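Local coordinates for hydrazine synthase beta subunit (Candidatus Kuenenia stuttgartiensis, PDB 5C2V), which forms part of the hydrazine synthase complex, which condenses nitric oxide with ammonium to hydrazine, and may modulate transport of the hydroxylamine intermediate between the active sites, at residues D200-K212 with Q224-K236. Residues are numbered along the deposited sequence; the frame is centred on the assembly and turned at random.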
loop_
_atom_site.group_PDB
_atom_site.type_symbol
_atom_site.label_atom_id
_atom_site.label_comp_id
_atom_site.label_asym_id
_atom_site.label_seq_id
_atom_site.Cartn_x
_atom_site.Cartn_y
_atom_site.Cartn_z
ATOM N N ASP B 200 -25.242 36.341 -17.443
ATOM C CA ASP B 200 -26.573 35.744 -17.400
ATOM C C ASP B 200 -27.327 36.152 -16.135
ATOM O O ASP B 200 -28.528 35.911 -16.013
ATOM C CB ASP B 200 -26.478 34.219 -17.496
ATOM C CG ASP B 200 -25.623 33.617 -16.399
ATOM O OD1 ASP B 200 -24.885 34.372 -15.733
ATOM O OD2 ASP B 200 -25.684 32.385 -16.207
ATOM N N GLY B 201 -26.613 36.771 -15.199
ATOM C CA GLY B 201 -27.219 37.298 -13.989
ATOM C C GLY B 201 -27.599 36.264 -12.944
ATOM O O GLY B 201 -28.389 36.551 -12.044
ATOM N N LYS B 202 -27.046 35.061 -13.058
ATOM C CA LYS B 202 -27.352 33.995 -12.107
ATOM C C LYS B 202 -26.386 33.951 -10.923
ATOM O O LYS B 202 -26.617 33.220 -9.959
ATOM C CB LYS B 202 -27.353 32.640 -12.816
ATOM C CG LYS B 202 -28.482 32.464 -13.817
ATOM C CD LYS B 202 -28.255 31.239 -14.685
ATOM C CE LYS B 202 -28.036 29.993 -13.844
ATOM N NZ LYS B 202 -27.676 28.820 -14.684
ATOM N N TYR B 203 -25.311 34.729 -10.992
ATOM C CA TYR B 203 -24.297 34.717 -9.940
ATOM C C TYR B 203 -23.693 36.098 -9.709
ATOM O O TYR B 203 -23.703 36.948 -10.600
ATOM C CB TYR B 203 -23.172 33.732 -10.277
ATOM C CG TYR B 203 -23.629 32.364 -10.731
ATOM C CD1 TYR B 203 -23.915 31.364 -9.810
ATOM C CD2 TYR B 203 -23.758 32.066 -12.082
ATOM C CE1 TYR B 203 -24.326 30.111 -10.222
ATOM C CE2 TYR B 203 -24.168 30.815 -12.502
ATOM C CZ TYR B 203 -24.451 29.841 -11.568
ATOM O OH TYR B 203 -24.860 28.594 -11.982
ATOM N N ILE B 204 -23.163 36.315 -8.509
ATOM C CA ILE B 204 -22.350 37.496 -8.241
ATOM C C ILE B 204 -21.032 37.105 -7.584
ATOM O O ILE B 204 -20.982 36.185 -6.767
ATOM C CB ILE B 204 -23.071 38.520 -7.339
ATOM C CG1 ILE B 204 -23.627 37.845 -6.086
ATOM C CG2 ILE B 204 -24.183 39.218 -8.103
ATOM C CD1 ILE B 204 -24.263 38.808 -5.107
ATOM N N ALA B 205 -19.964 37.802 -7.953
ATOM C CA ALA B 205 -18.658 37.575 -7.346
ATOM C C ALA B 205 -18.308 38.726 -6.410
ATOM O O ALA B 205 -18.543 39.895 -6.733
ATOM C CB ALA B 205 -17.590 37.408 -8.414
ATOM N N VAL B 206 -17.765 38.383 -5.244
ATOM C CA VAL B 206 -17.361 39.374 -4.250
ATOM C C VAL B 206 -15.976 39.061 -3.687
ATOM O O VAL B 206 -15.767 38.004 -3.095
ATOM C CB VAL B 206 -18.370 39.448 -3.083
ATOM C CG1 VAL B 206 -17.840 40.348 -1.975
ATOM C CG2 VAL B 206 -19.729 39.934 -3.573
ATOM N N THR B 207 -15.034 39.982 -3.866
ATOM C CA THR B 207 -13.688 39.811 -3.324
ATOM C C THR B 207 -13.607 40.285 -1.877
ATOM O O THR B 207 -14.113 41.356 -1.540
ATOM C CB THR B 207 -12.637 40.573 -4.151
ATOM O OG1 THR B 207 -13.146 41.867 -4.501
ATOM C CG2 THR B 207 -12.297 39.808 -5.416
ATOM N N HIS B 208 -12.964 39.488 -1.028
ATOM C CA HIS B 208 -12.831 39.835 0.382
ATOM C C HIS B 208 -11.738 39.032 1.076
ATOM O O HIS B 208 -11.025 38.248 0.447
ATOM C CB HIS B 208 -14.161 39.623 1.110
ATOM C CG HIS B 208 -14.579 38.189 1.191
ATOM N ND1 HIS B 208 -14.178 37.351 2.207
ATOM C CD2 HIS B 208 -15.366 37.441 0.376
ATOM C CE1 HIS B 208 -14.698 36.151 2.020
ATOM N NE2 HIS B 208 -15.422 36.181 0.916
ATOM N N GLN B 209 -11.616 39.240 2.383
ATOM C CA GLN B 209 -10.662 38.499 3.197
ATOM C C GLN B 209 -11.364 37.735 4.311
ATOM O O GLN B 209 -12.429 38.137 4.781
ATOM C CB GLN B 209 -9.616 39.440 3.800
ATOM C CG GLN B 209 -8.533 39.880 2.833
ATOM C CD GLN B 209 -7.430 40.663 3.518
ATOM O OE1 GLN B 209 -7.694 41.560 4.317
ATOM N NE2 GLN B 209 -6.184 40.319 3.213
ATOM N N THR B 210 -10.762 36.625 4.722
ATOM C CA THR B 210 -11.239 35.865 5.863
ATOM C C THR B 210 -10.224 35.937 6.993
ATOM O O THR B 210 -9.158 35.319 6.922
ATOM C CB THR B 210 -11.490 34.390 5.497
ATOM O OG1 THR B 210 -12.409 34.310 4.401
ATOM C CG2 THR B 210 -12.042 33.622 6.690
ATOM N N PRO B 211 -10.547 36.705 8.040
ATOM C CA PRO B 211 -9.733 36.744 9.254
ATOM C C PRO B 211 -9.988 35.519 10.114
ATOM O O PRO B 211 -11.117 35.027 10.116
ATOM C CB PRO B 211 -10.211 38.020 9.966
ATOM C CG PRO B 211 -11.457 38.482 9.220
ATOM C CD PRO B 211 -11.813 37.436 8.212
ATOM N N LYS B 212 -8.990 35.022 10.834
ATOM C CA LYS B 212 -9.348 34.213 11.980
ATOM C C LYS B 212 -9.088 35.124 13.169
ATOM O O LYS B 212 -7.944 35.334 13.575
ATOM C CB LYS B 212 -8.520 32.928 12.044
ATOM C CG LYS B 212 -7.978 32.464 10.691
ATOM C CD LYS B 212 -9.052 31.886 9.786
ATOM C CE LYS B 212 -8.466 31.470 8.442
ATOM N NZ LYS B 212 -9.448 30.725 7.605
ATOM N N GLN B 224 -3.034 31.593 9.021
ATOM C CA GLN B 224 -3.489 31.562 10.409
ATOM C C GLN B 224 -4.196 32.852 10.812
ATOM O O GLN B 224 -5.102 32.841 11.644
ATOM C CB GLN B 224 -2.315 31.307 11.358
ATOM C CG GLN B 224 -2.732 31.265 12.822
ATOM C CD GLN B 224 -1.643 31.729 13.761
ATOM O OE1 GLN B 224 -0.459 31.590 13.473
ATOM N NE2 GLN B 224 -2.043 32.296 14.892
ATOM N N VAL B 225 -3.772 33.965 10.228
ATOM C CA VAL B 225 -4.361 35.258 10.542
ATOM C C VAL B 225 -5.362 35.656 9.465
ATOM O O VAL B 225 -6.558 35.781 9.730
ATOM C CB VAL B 225 -3.285 36.349 10.686
ATOM C CG1 VAL B 225 -3.928 37.688 11.011
ATOM C CG2 VAL B 225 -2.281 35.960 11.762
ATOM N N PHE B 226 -4.866 35.858 8.249
ATOM C CA PHE B 226 -5.724 36.192 7.120
ATOM C C PHE B 226 -5.599 35.198 5.972
ATOM O O PHE B 226 -4.502 34.741 5.647
ATOM C CB PHE B 226 -5.405 37.594 6.599
ATOM C CG PHE B 226 -6.122 38.691 7.323
ATOM C CD1 PHE B 226 -7.473 38.909 7.115
ATOM C CD2 PHE B 226 -5.441 39.515 8.203
ATOM C CE1 PHE B 226 -8.135 39.923 7.777
ATOM C CE2 PHE B 226 -6.098 40.531 8.868
ATOM C CZ PHE B 226 -7.446 40.735 8.653
ATOM N N THR B 227 -6.732 34.864 5.366
ATOM C CA THR B 227 -6.738 34.215 4.062
ATOM C C THR B 227 -7.462 35.145 3.105
ATOM O O THR B 227 -8.234 35.994 3.535
ATOM C CB THR B 227 -7.424 32.834 4.077
ATOM O OG1 THR B 227 -8.817 32.990 4.378
ATOM C CG2 THR B 227 -6.778 31.923 5.108
ATOM N N ASN B 228 -7.202 35.007 1.814
ATOM C CA ASN B 228 -7.839 35.879 0.838
ATOM C C ASN B 228 -8.783 35.105 -0.066
ATOM O O ASN B 228 -8.405 34.085 -0.643
ATOM C CB ASN B 228 -6.782 36.605 0.023
ATOM C CG ASN B 228 -5.868 37.447 0.889
ATOM O OD1 ASN B 228 -6.136 38.622 1.134
ATOM N ND2 ASN B 228 -4.772 36.852 1.345
ATOM N N ASN B 229 -10.013 35.593 -0.187
ATOM C CA ASN B 229 -11.066 34.802 -0.807
ATOM C C ASN B 229 -11.954 35.559 -1.788
ATOM O O ASN B 229 -12.128 36.775 -1.692
ATOM C CB ASN B 229 -11.947 34.185 0.283
ATOM C CG ASN B 229 -11.149 33.396 1.299
ATOM O OD1 ASN B 229 -10.706 33.936 2.314
ATOM N ND2 ASN B 229 -10.958 32.108 1.033
ATOM N N VAL B 230 -12.512 34.810 -2.734
ATOM C CA VAL B 230 -13.554 35.308 -3.619
ATOM C C VAL B 230 -14.809 34.466 -3.397
ATOM O O VAL B 230 -14.740 33.238 -3.325
ATOM C CB VAL B 230 -13.122 35.262 -5.103
ATOM C CG1 VAL B 230 -12.555 33.895 -5.460
ATOM C CG2 VAL B 230 -14.285 35.629 -6.016
ATOM N N THR B 231 -15.952 35.128 -3.261
ATOM C CA THR B 231 -17.197 34.431 -2.968
ATOM C C THR B 231 -18.204 34.549 -4.106
ATOM O O THR B 231 -18.505 35.648 -4.575
ATOM C CB THR B 231 -17.838 34.954 -1.668
ATOM O OG1 THR B 231 -17.007 34.607 -0.553
ATOM C CG2 THR B 231 -19.219 34.347 -1.465
ATOM N N ILE B 232 -18.713 33.403 -4.546
ATOM C CA ILE B 232 -19.739 33.352 -5.577
ATOM C C ILE B 232 -21.104 33.086 -4.956
ATOM O O ILE B 232 -21.308 32.063 -4.300
ATOM C CB ILE B 232 -19.437 32.261 -6.622
ATOM C CG1 ILE B 232 -17.996 32.382 -7.123
ATOM C CG2 ILE B 232 -20.424 32.339 -7.776
ATOM C CD1 ILE B 232 -17.695 33.699 -7.801
ATOM N N ILE B 233 -22.035 34.011 -5.160
ATOM C CA ILE B 233 -23.384 33.870 -4.625
ATOM C C ILE B 233 -24.394 33.649 -5.747
ATOM O O ILE B 233 -24.432 34.407 -6.717
ATOM C CB ILE B 233 -23.797 35.109 -3.803
ATOM C CG1 ILE B 233 -22.924 35.240 -2.553
ATOM C CG2 ILE B 233 -25.269 35.038 -3.420
ATOM C CD1 ILE B 233 -23.299 36.410 -1.668
ATOM N N GLU B 234 -25.208 32.608 -5.606
ATOM C CA GLU B 234 -26.239 32.303 -6.590
ATOM C C GLU B 234 -27.450 33.205 -6.366
ATOM O O GLU B 234 -28.050 33.204 -5.290
ATOM C CB GLU B 234 -26.631 30.827 -6.511
ATOM C CG GLU B 234 -25.515 29.882 -6.928
ATOM C CD GLU B 234 -25.874 28.423 -6.736
ATOM O OE1 GLU B 234 -26.712 28.125 -5.858
ATOM O OE2 GLU B 234 -25.311 27.572 -7.457
ATOM N N THR B 235 -27.806 33.968 -7.395
ATOM C CA THR B 235 -28.811 35.018 -7.269
ATOM C C THR B 235 -30.238 34.493 -7.129
ATOM O O THR B 235 -31.157 35.258 -6.833
ATOM C CB THR B 235 -28.759 35.971 -8.474
ATOM O OG1 THR B 235 -29.202 35.282 -9.649
ATOM C CG2 THR B 235 -27.342 36.476 -8.686
ATOM N N LYS B 236 -30.424 33.193 -7.339
ATOM C CA LYS B 236 -31.738 32.581 -7.176
ATOM C C LYS B 236 -32.122 32.569 -5.698
ATOM O O LYS B 236 -31.254 32.655 -4.831
ATOM C CB LYS B 236 -31.753 31.157 -7.741
ATOM C CG LYS B 236 -30.850 30.161 -7.014
ATOM C CD LYS B 236 -30.937 28.777 -7.652
ATOM C CE LYS B 236 -30.053 27.763 -6.939
ATOM N NZ LYS B 236 -30.148 26.410 -7.562
HETATM O O HOH W 1 -26.657 27.909 -10.157
#
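His208 and Thr231 show how buried polar side chains can join two strands already paired through their backbones. With its CG turned between the backbone N and the carbonyl carbon (chi1 67°), the imidazole swings toward strand 226-234. There NE2 of His208 meets OG1 of Thr231 at 2.7 Å, the hydroxyl lying at the ring edge, while the backbone O of Asn229 sits over one ring face. On the same side of the sheet, OD1 of Asn229 accepts two hydroxyls: OG1 of Thr227 approaches in the carbonyl plane on a lone pair at 3.0 Å, whereas OG1 of Thr210, 2.7 Å from that OD1, stands well above the plane. This double grip should restrict rotation of the amide.

The opposite side carries Gln209 beside Asn228. NE2 of Gln209 gives a fairly straight bond (160°) to OD1 of Asn228 at 2.7 Å, and OE1 of Gln209 lies over one face of the Phe226 ring, 3.9 Å from CE1. CB of Pro211 packs 3.6 Å from CE1 of Phe226, whose ring also meets Trp78 and Tyr61 of the gamma subunit. Farther along, CD1 of Ile232 reaches CB of Ala205, and Tyr203 turns a ring edge to CG of Glu234 (CE1 to CG 3.5 Å). These antiparallel neighbours are the two inner strands of a four-stranded blade in a beta-propeller.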